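Local coordinates for uncharacterized protein (Legionella pneumophila subsp. pneumophila, PDB 5L1A) that is of unknown function but belongs to the DUF5638 family, this construct being the helical N-terminal part of a longer, probably membrane-associated protein, at residues E12-N23 / L39-F50; N82-I90 / D100-K108. All coordinates share one frame; numbering follows the deposited sequence.

Interaction 1 (E12-N23 / L39-F50); sequences EKRLQNCDTQLN and LNQIKYFYNSAF. With I3C (5-amino-2,4,6-triiodobenzene-1,3-dicarboxylic acid), chain E.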
loop_
_atom_site.group_PDB
_atom_site.type_symbol
_atom_site.label_atom_id
_atom_site.label_comp_id
_atom_site.label_asym_id
_atom_site.label_seq_id
_atom_site.Cartn_x
_atom_site.Cartn_y
_atom_site.Cartn_z
ATOM N N GLU A 12 -1.328 12.737 -5.978
ATOM C CA GLU A 12 -2.383 11.807 -6.359
ATOM C C GLU A 12 -1.980 10.957 -7.559
ATOM O O GLU A 12 -2.328 9.774 -7.623
ATOM C CB GLU A 12 -3.669 12.575 -6.655
ATOM C CG GLU A 12 -4.840 11.707 -7.090
ATOM C CD GLU A 12 -5.351 10.812 -5.978
ATOM O OE1 GLU A 12 -5.256 11.214 -4.799
ATOM O OE2 GLU A 12 -5.845 9.708 -6.284
ATOM N N LYS A 13 -1.240 11.536 -8.509
ATOM C CA LYS A 13 -0.801 10.777 -9.674
ATOM C C LYS A 13 0.073 9.595 -9.275
ATOM O O LYS A 13 0.090 8.574 -9.971
ATOM C CB LYS A 13 -0.057 11.692 -10.649
ATOM C CG LYS A 13 -0.931 12.771 -11.283
ATOM C CD LYS A 13 -0.149 13.604 -12.293
ATOM C CE LYS A 13 -1.059 14.551 -13.071
ATOM N NZ LYS A 13 -1.675 15.600 -12.208
ATOM N N ARG A 14 0.799 9.706 -8.161
ATOM C CA ARG A 14 1.598 8.579 -7.696
ATOM C C ARG A 14 0.767 7.573 -6.912
ATOM O O ARG A 14 1.114 6.388 -6.879
ATOM C CB ARG A 14 2.769 9.075 -6.851
ATOM C CG ARG A 14 3.861 9.740 -7.668
ATOM C CD ARG A 14 5.190 9.679 -6.946
ATOM N NE ARG A 14 5.367 10.792 -6.023
ATOM C CZ ARG A 14 6.154 10.758 -4.954
ATOM N NH1 ARG A 14 6.828 9.658 -4.655
ATOM N NH2 ARG A 14 6.256 11.824 -4.181
ATOM N N LEU A 15 -0.318 8.021 -6.275
ATOM C CA LEU A 15 -1.258 7.079 -5.673
ATOM C C LEU A 15 -1.838 6.143 -6.723
ATOM O O LEU A 15 -1.987 4.939 -6.480
ATOM C CB LEU A 15 -2.388 7.828 -4.967
ATOM C CG LEU A 15 -2.347 8.070 -3.459
ATOM C CD1 LEU A 15 -3.729 8.484 -2.992
ATOM C CD2 LEU A 15 -1.884 6.840 -2.707
ATOM N N GLN A 16 -2.175 6.683 -7.899
ATOM C CA GLN A 16 -2.823 5.889 -8.936
ATOM C C GLN A 16 -1.855 4.916 -9.596
ATOM O O GLN A 16 -2.266 3.830 -10.017
ATOM C CB GLN A 16 -3.454 6.812 -9.979
ATOM C CG GLN A 16 -4.422 7.826 -9.385
ATOM C CD GLN A 16 -4.969 8.792 -10.417
ATOM O OE1 GLN A 16 -5.378 9.904 -10.084
ATOM N NE2 GLN A 16 -4.984 8.371 -11.677
ATOM N N ASN A 17 -0.576 5.284 -9.705
ATOM C CA ASN A 17 0.414 4.335 -10.204
ATOM C C ASN A 17 0.507 3.116 -9.295
ATOM O O ASN A 17 0.596 1.980 -9.776
ATOM C CB ASN A 17 1.779 5.007 -10.333
ATOM C CG ASN A 17 1.859 5.945 -11.519
ATOM O OD1 ASN A 17 1.007 5.912 -12.406
ATOM N ND2 ASN A 17 2.893 6.783 -11.546
ATOM N N CYS A 18 0.483 3.335 -7.979
ATOM C CA CYS A 18 0.492 2.221 -7.039
ATOM C C CYS A 18 -0.746 1.347 -7.207
ATOM O O CYS A 18 -0.643 0.114 -7.226
ATOM C CB CYS A 18 0.585 2.745 -5.607
ATOM S SG CYS A 18 2.097 3.660 -5.219
ATOM N N ASP A 19 -1.924 1.967 -7.334
ATOM C CA ASP A 19 -3.152 1.198 -7.531
ATOM C C ASP A 19 -3.117 0.427 -8.846
ATOM O O ASP A 19 -3.585 -0.716 -8.917
ATOM C CB ASP A 19 -4.371 2.122 -7.495
ATOM C CG ASP A 19 -4.650 2.680 -6.110
ATOM O OD1 ASP A 19 -4.197 2.081 -5.113
ATOM O OD2 ASP A 19 -5.333 3.720 -6.019
ATOM N N THR A 20 -2.583 1.045 -9.901
ATOM C CA THR A 20 -2.467 0.364 -11.187
ATOM C C THR A 20 -1.435 -0.752 -11.124
ATOM O O THR A 20 -1.643 -1.831 -11.692
ATOM C CB THR A 20 -2.095 1.369 -12.277
ATOM O OG1 THR A 20 -3.076 2.410 -12.316
ATOM C CG2 THR A 20 -2.015 0.695 -13.641
ATOM N N GLN A 21 -0.311 -0.505 -10.447
ATOM C CA GLN A 21 0.718 -1.528 -10.320
ATOM C C GLN A 21 0.207 -2.748 -9.562
ATOM O O GLN A 21 0.592 -3.878 -9.882
ATOM C CB GLN A 21 1.948 -0.948 -9.626
ATOM C CG GLN A 21 3.118 -1.903 -9.552
ATOM C CD GLN A 21 3.617 -2.303 -10.920
ATOM O OE1 GLN A 21 4.292 -1.529 -11.595
ATOM N NE2 GLN A 21 3.277 -3.514 -11.344
ATOM N N LEU A 22 -0.658 -2.543 -8.568
ATOM C CA LEU A 22 -1.242 -3.674 -7.858
ATOM C C LEU A 22 -2.129 -4.498 -8.780
ATOM O O LEU A 22 -2.059 -5.732 -8.772
ATOM C CB LEU A 22 -2.033 -3.187 -6.644
ATOM C CG LEU A 22 -1.349 -3.290 -5.280
ATOM C CD1 LEU A 22 -2.289 -2.841 -4.172
ATOM C CD2 LEU A 22 -0.838 -4.703 -5.017
ATOM N N ASN A 23 -2.966 -3.834 -9.583
ATOM C CA ASN A 23 -3.819 -4.561 -10.520
ATOM C C ASN A 23 -2.988 -5.366 -11.511
ATOM O O ASN A 23 -3.311 -6.522 -11.806
ATOM C CB ASN A 23 -4.742 -3.596 -11.266
ATOM C CG ASN A 23 -5.700 -2.869 -10.345
ATOM O OD1 ASN A 23 -5.863 -3.236 -9.182
ATOM N ND2 ASN A 23 -6.347 -1.834 -10.866
ATOM N N LEU A 39 -7.307 -7.404 -1.452
ATOM C CA LEU A 39 -6.685 -6.428 -2.338
ATOM C C LEU A 39 -7.381 -5.075 -2.239
ATOM O O LEU A 39 -6.721 -4.034 -2.138
ATOM C CB LEU A 39 -6.709 -6.942 -3.777
ATOM C CG LEU A 39 -6.186 -5.980 -4.844
ATOM C CD1 LEU A 39 -4.721 -5.663 -4.600
ATOM C CD2 LEU A 39 -6.391 -6.556 -6.231
ATOM N N ASN A 40 -8.718 -5.071 -2.264
ATOM C CA ASN A 40 -9.460 -3.822 -2.136
ATOM C C ASN A 40 -9.277 -3.197 -0.762
ATOM O O ASN A 40 -9.298 -1.969 -0.636
ATOM C CB ASN A 40 -10.947 -4.055 -2.407
ATOM C CG ASN A 40 -11.256 -4.181 -3.882
ATOM O OD1 ASN A 40 -11.461 -3.182 -4.570
ATOM N ND2 ASN A 40 -11.296 -5.413 -4.375
ATOM N N GLN A 41 -9.115 -4.020 0.274
ATOM C CA GLN A 41 -8.860 -3.490 1.609
ATOM C C GLN A 41 -7.527 -2.754 1.659
ATOM O O GLN A 41 -7.422 -1.680 2.264
ATOM C CB GLN A 41 -8.899 -4.632 2.625
ATOM C CG GLN A 41 -8.766 -4.228 4.084
ATOM C CD GLN A 41 -8.905 -5.418 5.024
ATOM O OE1 GLN A 41 -8.303 -6.471 4.807
ATOM N NE2 GLN A 41 -9.711 -5.257 6.064
ATOM N N ILE A 42 -6.502 -3.312 1.015
ATOM C CA ILE A 42 -5.193 -2.669 0.980
ATOM C C ILE A 42 -5.277 -1.324 0.272
ATOM O O ILE A 42 -4.764 -0.311 0.764
ATOM C CB ILE A 42 -4.161 -3.593 0.307
ATOM C CG1 ILE A 42 -3.707 -4.685 1.277
ATOM C CG2 ILE A 42 -2.977 -2.789 -0.193
ATOM C CD1 ILE A 42 -3.022 -4.148 2.521
ATOM N N LYS A 43 -5.922 -1.291 -0.895
ATOM C CA LYS A 43 -5.990 -0.042 -1.644
ATOM C C LYS A 43 -6.841 0.991 -0.926
ATOM O O LYS A 43 -6.529 2.186 -0.964
ATOM C CB LYS A 43 -6.518 -0.302 -3.055
ATOM C CG LYS A 43 -5.664 -1.294 -3.823
ATOM C CD LYS A 43 -5.708 -1.051 -5.316
ATOM C CE LYS A 43 -7.067 -1.360 -5.892
ATOM N NZ LYS A 43 -7.070 -1.136 -7.362
ATOM N N TYR A 44 -7.906 0.553 -0.257
ATOM C CA TYR A 44 -8.687 1.468 0.563
ATOM C C TYR A 44 -7.859 2.033 1.712
ATOM O O TYR A 44 -8.005 3.212 2.055
ATOM C CB TYR A 44 -9.930 0.753 1.087
ATOM C CG TYR A 44 -10.752 1.554 2.066
ATOM C CD1 TYR A 44 -11.684 2.487 1.624
ATOM C CD2 TYR A 44 -10.606 1.369 3.434
ATOM C CE1 TYR A 44 -12.439 3.219 2.522
ATOM C CE2 TYR A 44 -11.352 2.093 4.334
ATOM C CZ TYR A 44 -12.267 3.016 3.875
ATOM O OH TYR A 44 -13.015 3.734 4.779
ATOM N N PHE A 45 -6.975 1.222 2.299
ATOM C CA PHE A 45 -6.167 1.680 3.429
ATOM C C PHE A 45 -5.255 2.841 3.037
ATOM O O PHE A 45 -5.174 3.846 3.750
ATOM C CB PHE A 45 -5.345 0.516 3.990
ATOM C CG PHE A 45 -4.314 0.933 5.000
ATOM C CD1 PHE A 45 -4.667 1.160 6.315
ATOM C CD2 PHE A 45 -2.986 1.092 4.634
ATOM C CE1 PHE A 45 -3.720 1.544 7.245
ATOM C CE2 PHE A 45 -2.035 1.477 5.563
ATOM C CZ PHE A 45 -2.404 1.702 6.867
ATOM N N TYR A 46 -4.551 2.719 1.913
ATOM C CA TYR A 46 -3.588 3.752 1.553
ATOM C C TYR A 46 -4.266 4.972 0.944
ATOM O O TYR A 46 -3.883 6.108 1.240
ATOM C CB TYR A 46 -2.538 3.187 0.598
ATOM C CG TYR A 46 -1.590 2.227 1.264
ATOM C CD1 TYR A 46 -0.582 2.687 2.100
ATOM C CD2 TYR A 46 -1.704 0.861 1.066
ATOM C CE1 TYR A 46 0.291 1.809 2.718
ATOM C CE2 TYR A 46 -0.835 -0.027 1.675
ATOM C CZ TYR A 46 0.160 0.452 2.500
ATOM O OH TYR A 46 1.023 -0.429 3.112
ATOM N N ASN A 47 -5.273 4.757 0.097
ATOM C CA ASN A 47 -6.002 5.882 -0.479
ATOM C C ASN A 47 -6.727 6.687 0.594
ATOM O O ASN A 47 -6.678 7.922 0.581
ATOM C CB ASN A 47 -6.976 5.382 -1.544
ATOM C CG ASN A 47 -6.304 5.171 -2.892
ATOM O OD1 ASN A 47 -6.192 6.101 -3.690
ATOM N ND2 ASN A 47 -5.849 3.949 -3.149
ATOM N N SER A 48 -7.397 6.013 1.536
ATOM C CA SER A 48 -8.073 6.738 2.609
ATOM C C SER A 48 -7.084 7.471 3.498
ATOM O O SER A 48 -7.390 8.558 3.997
ATOM C CB SER A 48 -8.920 5.791 3.461
ATOM O OG SER A 48 -9.915 5.144 2.688
ATOM N N ALA A 49 -5.901 6.892 3.719
ATOM C CA ALA A 49 -4.913 7.554 4.564
ATOM C C ALA A 49 -4.382 8.819 3.906
ATOM O O ALA A 49 -4.101 9.807 4.592
ATOM C CB ALA A 49 -3.768 6.597 4.893
ATOM N N PHE A 50 -4.242 8.811 2.577
ATOM C CA PHE A 50 -3.780 10.011 1.884
ATOM C C PHE A 50 -4.848 11.097 1.888
ATOM O O PHE A 50 -4.534 12.281 2.055
ATOM C CB PHE A 50 -3.365 9.674 0.451
ATOM C CG PHE A 50 -3.042 10.884 -0.386
ATOM C CD1 PHE A 50 -1.779 11.449 -0.350
ATOM C CD2 PHE A 50 -4.004 11.457 -1.206
ATOM C CE1 PHE A 50 -1.479 12.558 -1.111
ATOM C CE2 PHE A 50 -3.709 12.565 -1.969
ATOM C CZ PHE A 50 -2.443 13.117 -1.922
HETATM I I3 I3C E . 2.345 6.820 6.935
HETATM I I2 I3C E . -3.587 5.286 8.305
HETATM I I1 I3C E . 0.157 7.516 12.631
HETATM O O8 I3C E . 2.483 8.808 10.142
HETATM O O9 I3C E . 3.165 6.763 10.499
HETATM C C10 I3C E . -2.609 6.293 11.208
HETATM N N13 I3C E . -0.790 5.738 6.548
HETATM C C1 I3C E . 0.955 7.050 9.681
HETATM C C6 I3C E . 0.743 6.640 8.269
HETATM C C5 I3C E . -0.586 6.115 7.835
HETATM C C4 I3C E . -1.695 6.007 8.825
HETATM C C3 I3C E . -1.479 6.419 10.231
HETATM C C2 I3C E . -0.156 6.936 10.655
HETATM C C7 I3C E . 2.286 7.575 10.133
HETATM O O11 I3C E . -2.789 5.192 11.772
HETATM O O12 I3C E . -3.344 7.279 11.430
HETATM O O HOH W 1 -7.823 8.100 -3.949
#

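Interaction 2 (N82-I90 / D100-K108); sequences NADKAFETI and DVIIANFFK. With I3C (5-amino-2,4,6-triiodobenzene-1,3-dicarboxylic acid), chain D; I3C (5-amino-2,4,6-triiodobenzene-1,3-dicarboxylic acid), chain F; I3C (5-amino-2,4,6-triiodobenzene-1,3-dicarboxylic acid), chain B.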
loop_
_atom_site.group_PDB
_atom_site.type_symbol
_atom_site.label_atom_id
_atom_site.label_comp_id
_atom_site.label_asym_id
_atom_site.label_seq_id
_atom_site.Cartn_x
_atom_site.Cartn_y
_atom_site.Cartn_z
ATOM N N ASN A 82 10.574 -13.943 1.336
ATOM C CA ASN A 82 9.358 -14.530 1.871
ATOM C C ASN A 82 8.552 -13.469 2.615
ATOM O O ASN A 82 9.007 -12.346 2.832
ATOM C CB ASN A 82 9.672 -15.734 2.771
ATOM C CG ASN A 82 10.550 -15.383 3.967
ATOM O OD1 ASN A 82 10.563 -14.251 4.449
ATOM N ND2 ASN A 82 11.284 -16.373 4.458
ATOM N N ALA A 83 7.333 -13.843 3.009
ATOM C CA ALA A 83 6.427 -12.883 3.631
ATOM C C ALA A 83 6.965 -12.358 4.957
ATOM O O ALA A 83 6.666 -11.220 5.336
ATOM C CB ALA A 83 5.052 -13.515 3.831
ATOM N N ASP A 84 7.751 -13.160 5.678
ATOM C CA ASP A 84 8.300 -12.688 6.947
ATOM C C ASP A 84 9.320 -11.577 6.734
ATOM O O ASP A 84 9.313 -10.578 7.462
ATOM C CB ASP A 84 8.923 -13.846 7.720
ATOM C CG ASP A 84 7.883 -14.778 8.296
ATOM O OD1 ASP A 84 6.694 -14.398 8.299
ATOM O OD2 ASP A 84 8.253 -15.883 8.752
ATOM N N LYS A 85 10.207 -11.736 5.749
ATOM C CA LYS A 85 11.143 -10.665 5.419
ATOM C C LYS A 85 10.402 -9.378 5.081
ATOM O O LYS A 85 10.782 -8.295 5.539
ATOM C CB LYS A 85 12.036 -11.084 4.250
ATOM C CG LYS A 85 13.052 -12.166 4.572
ATOM C CD LYS A 85 14.304 -11.582 5.194
ATOM C CE LYS A 85 15.387 -12.638 5.358
ATOM N NZ LYS A 85 16.587 -12.083 6.050
ATOM N N ALA A 86 9.332 -9.483 4.294
ATOM C CA ALA A 86 8.588 -8.299 3.878
ATOM C C ALA A 86 7.924 -7.609 5.060
ATOM O O ALA A 86 7.977 -6.380 5.177
ATOM C CB ALA A 86 7.543 -8.680 2.833
ATOM N N PHE A 87 7.279 -8.380 5.939
ATOM C CA PHE A 87 6.597 -7.782 7.079
ATOM C C PHE A 87 7.581 -7.171 8.067
ATOM O O PHE A 87 7.287 -6.126 8.656
ATOM C CB PHE A 87 5.714 -8.818 7.778
ATOM C CG PHE A 87 4.934 -8.261 8.936
ATOM C CD1 PHE A 87 4.013 -7.238 8.741
ATOM C CD2 PHE A 87 5.123 -8.752 10.218
ATOM C CE1 PHE A 87 3.294 -6.720 9.801
ATOM C CE2 PHE A 87 4.407 -8.238 11.284
ATOM C CZ PHE A 87 3.494 -7.221 11.076
ATOM N N GLU A 88 8.741 -7.804 8.264
ATOM C CA GLU A 88 9.781 -7.221 9.108
ATOM C C GLU A 88 10.181 -5.829 8.637
ATOM O O GLU A 88 10.562 -4.982 9.452
ATOM C CB GLU A 88 11.018 -8.119 9.117
ATOM C CG GLU A 88 11.012 -9.250 10.123
ATOM C CD GLU A 88 12.335 -9.990 10.126
ATOM O OE1 GLU A 88 13.112 -9.803 9.164
ATOM O OE2 GLU A 88 12.605 -10.743 11.085
ATOM N N THR A 89 10.108 -5.580 7.327
ATOM C CA THR A 89 10.602 -4.326 6.770
ATOM C C THR A 89 9.775 -3.129 7.221
ATOM O O THR A 89 10.310 -2.019 7.321
ATOM C CB THR A 89 10.615 -4.403 5.242
ATOM O OG1 THR A 89 11.265 -5.609 4.829
ATOM C CG2 THR A 89 11.361 -3.222 4.660
ATOM N N ILE A 90 8.484 -3.320 7.498
ATOM C CA ILE A 90 7.581 -2.198 7.737
ATOM C C ILE A 90 6.836 -2.295 9.058
ATOM O O ILE A 90 6.047 -1.401 9.370
ATOM C CB ILE A 90 6.582 -2.026 6.572
ATOM C CG1 ILE A 90 5.948 -3.363 6.175
ATOM C CG2 ILE A 90 7.275 -1.400 5.368
ATOM C CD1 ILE A 90 4.765 -3.778 7.025
ATOM N N ASP A 100 -1.032 -3.603 10.604
ATOM C CA ASP A 100 -0.097 -4.722 10.682
ATOM C C ASP A 100 -0.751 -6.020 10.229
ATOM O O ASP A 100 -0.144 -6.810 9.495
ATOM C CB ASP A 100 0.432 -4.867 12.110
ATOM C CG ASP A 100 1.699 -4.069 12.351
ATOM O OD1 ASP A 100 2.072 -3.264 11.478
ATOM O OD2 ASP A 100 2.325 -4.244 13.416
ATOM N N VAL A 101 -1.998 -6.250 10.649
ATOM C CA VAL A 101 -2.675 -7.510 10.362
ATOM C C VAL A 101 -2.953 -7.649 8.871
ATOM O O VAL A 101 -2.660 -8.685 8.265
ATOM C CB VAL A 101 -3.970 -7.618 11.188
ATOM C CG1 VAL A 101 -4.773 -8.831 10.760
ATOM C CG2 VAL A 101 -3.646 -7.682 12.672
ATOM N N ILE A 102 -3.518 -6.608 8.255
ATOM C CA ILE A 102 -3.891 -6.714 6.848
ATOM C C ILE A 102 -2.658 -6.725 5.954
ATOM O O ILE A 102 -2.658 -7.373 4.901
ATOM C CB ILE A 102 -4.867 -5.586 6.459
ATOM C CG1 ILE A 102 -4.208 -4.213 6.608
ATOM C CG2 ILE A 102 -6.129 -5.655 7.308
ATOM C CD1 ILE A 102 -5.119 -3.059 6.259
ATOM N N ILE A 103 -1.590 -6.032 6.349
ATOM C CA ILE A 103 -0.395 -5.986 5.513
ATOM C C ILE A 103 0.386 -7.290 5.614
ATOM O O ILE A 103 0.899 -7.797 4.610
ATOM C CB ILE A 103 0.473 -4.772 5.890
ATOM C CG1 ILE A 103 -0.216 -3.472 5.468
ATOM C CG2 ILE A 103 1.841 -4.874 5.243
ATOM C CD1 ILE A 103 0.486 -2.222 5.961
ATOM N N ALA A 104 0.490 -7.855 6.818
ATOM C CA ALA A 104 1.159 -9.143 6.965
ATOM C C ALA A 104 0.384 -10.249 6.263
ATOM O O ALA A 104 0.979 -11.118 5.615
ATOM C CB ALA A 104 1.346 -9.478 8.443
ATOM N N ASN A 105 -0.946 -10.235 6.381
ATOM C CA ASN A 105 -1.757 -11.235 5.694
ATOM C C ASN A 105 -1.612 -11.119 4.181
ATOM O O ASN A 105 -1.548 -12.133 3.478
ATOM C CB ASN A 105 -3.224 -11.099 6.107
ATOM C CG ASN A 105 -4.141 -12.013 5.311
ATOM O OD1 ASN A 105 -4.661 -11.630 4.261
ATOM N ND2 ASN A 105 -4.350 -13.226 5.812
ATOM N N PHE A 106 -1.546 -9.891 3.658
ATOM C CA PHE A 106 -1.425 -9.734 2.212
ATOM C C PHE A 106 -0.074 -10.227 1.703
ATOM O O PHE A 106 0.005 -10.770 0.595
ATOM C CB PHE A 106 -1.653 -8.277 1.807
ATOM C CG PHE A 106 -1.849 -8.081 0.323
ATOM C CD1 PHE A 106 -3.082 -8.325 -0.265
ATOM C CD2 PHE A 106 -0.802 -7.653 -0.479
ATOM C CE1 PHE A 106 -3.267 -8.149 -1.626
ATOM C CE2 PHE A 106 -0.975 -7.472 -1.844
ATOM C CZ PHE A 106 -2.211 -7.721 -2.419
ATOM N N PHE A 107 0.989 -10.068 2.493
ATOM C CA PHE A 107 2.287 -10.605 2.090
ATOM C C PHE A 107 2.263 -12.125 2.019
ATOM O O PHE A 107 2.764 -12.715 1.055
ATOM C CB PHE A 107 3.377 -10.137 3.052
ATOM C CG PHE A 107 3.766 -8.710 2.862
ATOM C CD1 PHE A 107 3.701 -8.132 1.608
ATOM C CD2 PHE A 107 4.188 -7.943 3.932
ATOM C CE1 PHE A 107 4.055 -6.811 1.420
ATOM C CE2 PHE A 107 4.545 -6.619 3.753
ATOM C CZ PHE A 107 4.480 -6.051 2.494
ATOM N N LYS A 108 1.685 -12.775 3.030
ATOM C CA LYS A 108 1.608 -14.229 3.021
ATOM C C LYS A 108 0.728 -14.753 1.894
ATOM O O LYS A 108 0.938 -15.877 1.430
ATOM C CB LYS A 108 1.097 -14.731 4.370
ATOM C CG LYS A 108 1.887 -14.194 5.555
ATOM C CD LYS A 108 1.641 -15.004 6.814
ATOM C CE LYS A 108 2.433 -16.301 6.796
ATOM N NZ LYS A 108 3.903 -16.053 6.863
HETATM I I3 I3C D . 0.687 -8.971 12.066
HETATM I I2 I3C D . -3.202 -11.966 15.768
HETATM I I1 I3C D . 1.013 -8.019 18.105
HETATM O O8 I3C D . 1.456 -6.521 14.864
HETATM O O9 I3C D . 2.889 -8.175 14.779
HETATM C C10 I3C D . -1.511 -10.226 18.089
HETATM N N13 I3C D . -1.693 -10.944 13.087
HETATM C C1 I3C D . 0.602 -8.708 15.127
HETATM C C6 I3C D . -0.023 -9.382 13.973
HETATM C C5 I3C D . -1.135 -10.337 14.162
HETATM C C4 I3C D . -1.628 -10.616 15.530
HETATM C C3 I3C D . -1.006 -9.947 16.704
HETATM C C2 I3C D . 0.110 -8.986 16.493
HETATM C C7 I3C D . 1.725 -7.741 14.910
HETATM O O11 I3C D . -0.747 -10.759 18.920
HETATM O O12 I3C D . -2.689 -9.924 18.370
HETATM I I3 I3C F . 9.238 -21.302 2.239
HETATM I I2 I3C F . 11.468 -16.793 -1.414
HETATM I I1 I3C F . 14.330 -18.092 3.824
HETATM O O8 I3C F . 11.362 -19.925 5.125
HETATM O O9 I3C F . 12.437 -21.480 4.030
HETATM C C10 I3C F . 13.664 -16.634 0.988
HETATM N N13 I3C F . 9.548 -19.236 -0.287
HETATM C C1 I3C F . 11.756 -19.562 2.809
HETATM C C6 I3C F . 10.652 -19.815 1.843
HETATM C C5 I3C F . 10.551 -19.010 0.595
HETATM C C4 I3C F . 11.558 -17.954 0.317
HETATM C C3 I3C F . 12.653 -17.701 1.277
HETATM C C2 I3C F . 12.757 -18.501 2.518
HETATM C C7 I3C F . 11.859 -20.373 4.069
HETATM O O11 I3C F . 14.608 -16.891 0.212
HETATM O O12 I3C F . 13.529 -15.514 1.530
HETATM I I3 I3C B . 11.671 6.436 7.977
HETATM I I2 I3C B . 10.060 1.031 5.546
HETATM I I1 I3C B . 5.721 5.070 7.133
HETATM O O8 I3C B . 8.302 7.806 7.250
HETATM O O9 I3C B . 8.158 6.905 9.243
HETATM C C10 I3C B . 7.037 2.295 5.978
HETATM N N13 I3C B . 11.894 3.445 6.678
HETATM C C1 I3C B . 8.775 5.497 7.446
HETATM C C6 I3C B . 10.200 5.112 7.338
HETATM C C5 I3C B . 10.590 3.800 6.780
HETATM C C4 I3C B . 9.532 2.877 6.332
HETATM C C3 I3C B . 8.104 3.242 6.433
HETATM C C2 I3C B . 7.733 4.555 6.991
HETATM C C7 I3C B . 8.387 6.824 8.017
HETATM O O11 I3C B . 6.723 2.281 4.770
HETATM O O12 I3C B . 6.494 1.546 6.823
#

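Interaction 1 (E12-N23 / L39-F50)
L15 packs on one face of the F50 ring, its CG over the ring and its CD1 3.5 Å from F50 CD2, while L22 and L39 pass alongside each other pointing opposite ways, L22 CD1 3.7 Å from L39 CD1. These apolar contacts lie towards the two ends of an almost exactly antiparallel helix pair (176°), whose segment axes come no closer than 11.0 Å. So wide a spacing leaves long side chains to bridge much of the interface, which buries 530 Å². The pair is a helical hairpin, helix 8-25 running back along helix 33-51; helix 56-77 covers its inner side through L15, C18 and I42. The more open side is polar. N47 ND2 donates to the syn lone pair of D19 OD2 at 2.9 Å, and more weakly to OD1, which also bonds Y66. The same ND2 reaches back to K43 O at 2.9 Å, within its amide plane, so bonds on two sides fix its rotation. K43 spans the groove: its CG rests 3.7 Å from L22 CD1, and a bend at chi3 (-68°) turns NZ to N23 OD1, 3.0 Å away. Near E12 OE2, a water 2.6 Å from N47 OD1 has too many acceptors for its protons.

Interaction 2 (N82-I90 / D100-K108)
F107 enters the opposing helix as a knob, its side chain seated in a hole formed by A83, A86, F87 and I90. The A86 methyl stands over the centre of the F107 ring, 3.7 Å from CB to the centroid, which makes a clear CH-pi contact; I90 CG1 meets the ring at its edge. A second CH-pi contact runs the other way: A104 CB lies over one face of the F87 ring, displaced toward the rim. With CG anti to the backbone N (chi1 -178°), F87 extends along helix 100-108 until its CZ comes 3.8 Å from D100 CG, the carboxylate turned 80° from the ring. Helices 83-90 and 97-110 form a short antiparallel helical hairpin; small alanines at A83, A86 and A104 permit a segment-axis separation of 8.8 Å at 153°, and the A83 and F107 CA atoms approach to 5.0 Å. Outward from this centre, F87 CZ touches iodine I3 of the triiodobenzene ligand of chain D at 3.5 Å. At the solvent-facing edge, K108 folds at chi3 and chi4 over A83, bringing NZ 3.5 Å from D84 OD1 in a long salt bridge. Beyond it N82 caps the helix, its OD1 accepting from K85 N. L72, V73 and V76 of helix 56-77 close the inner side around F107, A86 and I90, while I103 and F106 carry helix 97-110 onto helix 33-51.

Interaction 1 closes before interaction 2 opens, and their centres lie about 17 Å apart, yet they share a direct seam where helix 33-51 meets helix 97-110. There Y46 OH comes 3.4 Å from I103 CD1, and I42 CG1 packs 4.0 Å from F106 CG. Helix 56-77 serves both: Y66 and F69 meet Y46 of 39-50, whereas L72 and V73 receive F107 of 100-108. Triiodobenzene ligands sit at the margins. F45 and A49 of interaction 1 join E61, V62, E65 and E95 in one pocket; T89 and I90 of interaction 2 contribute to another, which also uses E61 and E65. In a third, F87, D100, V101 and A104 bring both its helices to one ligand.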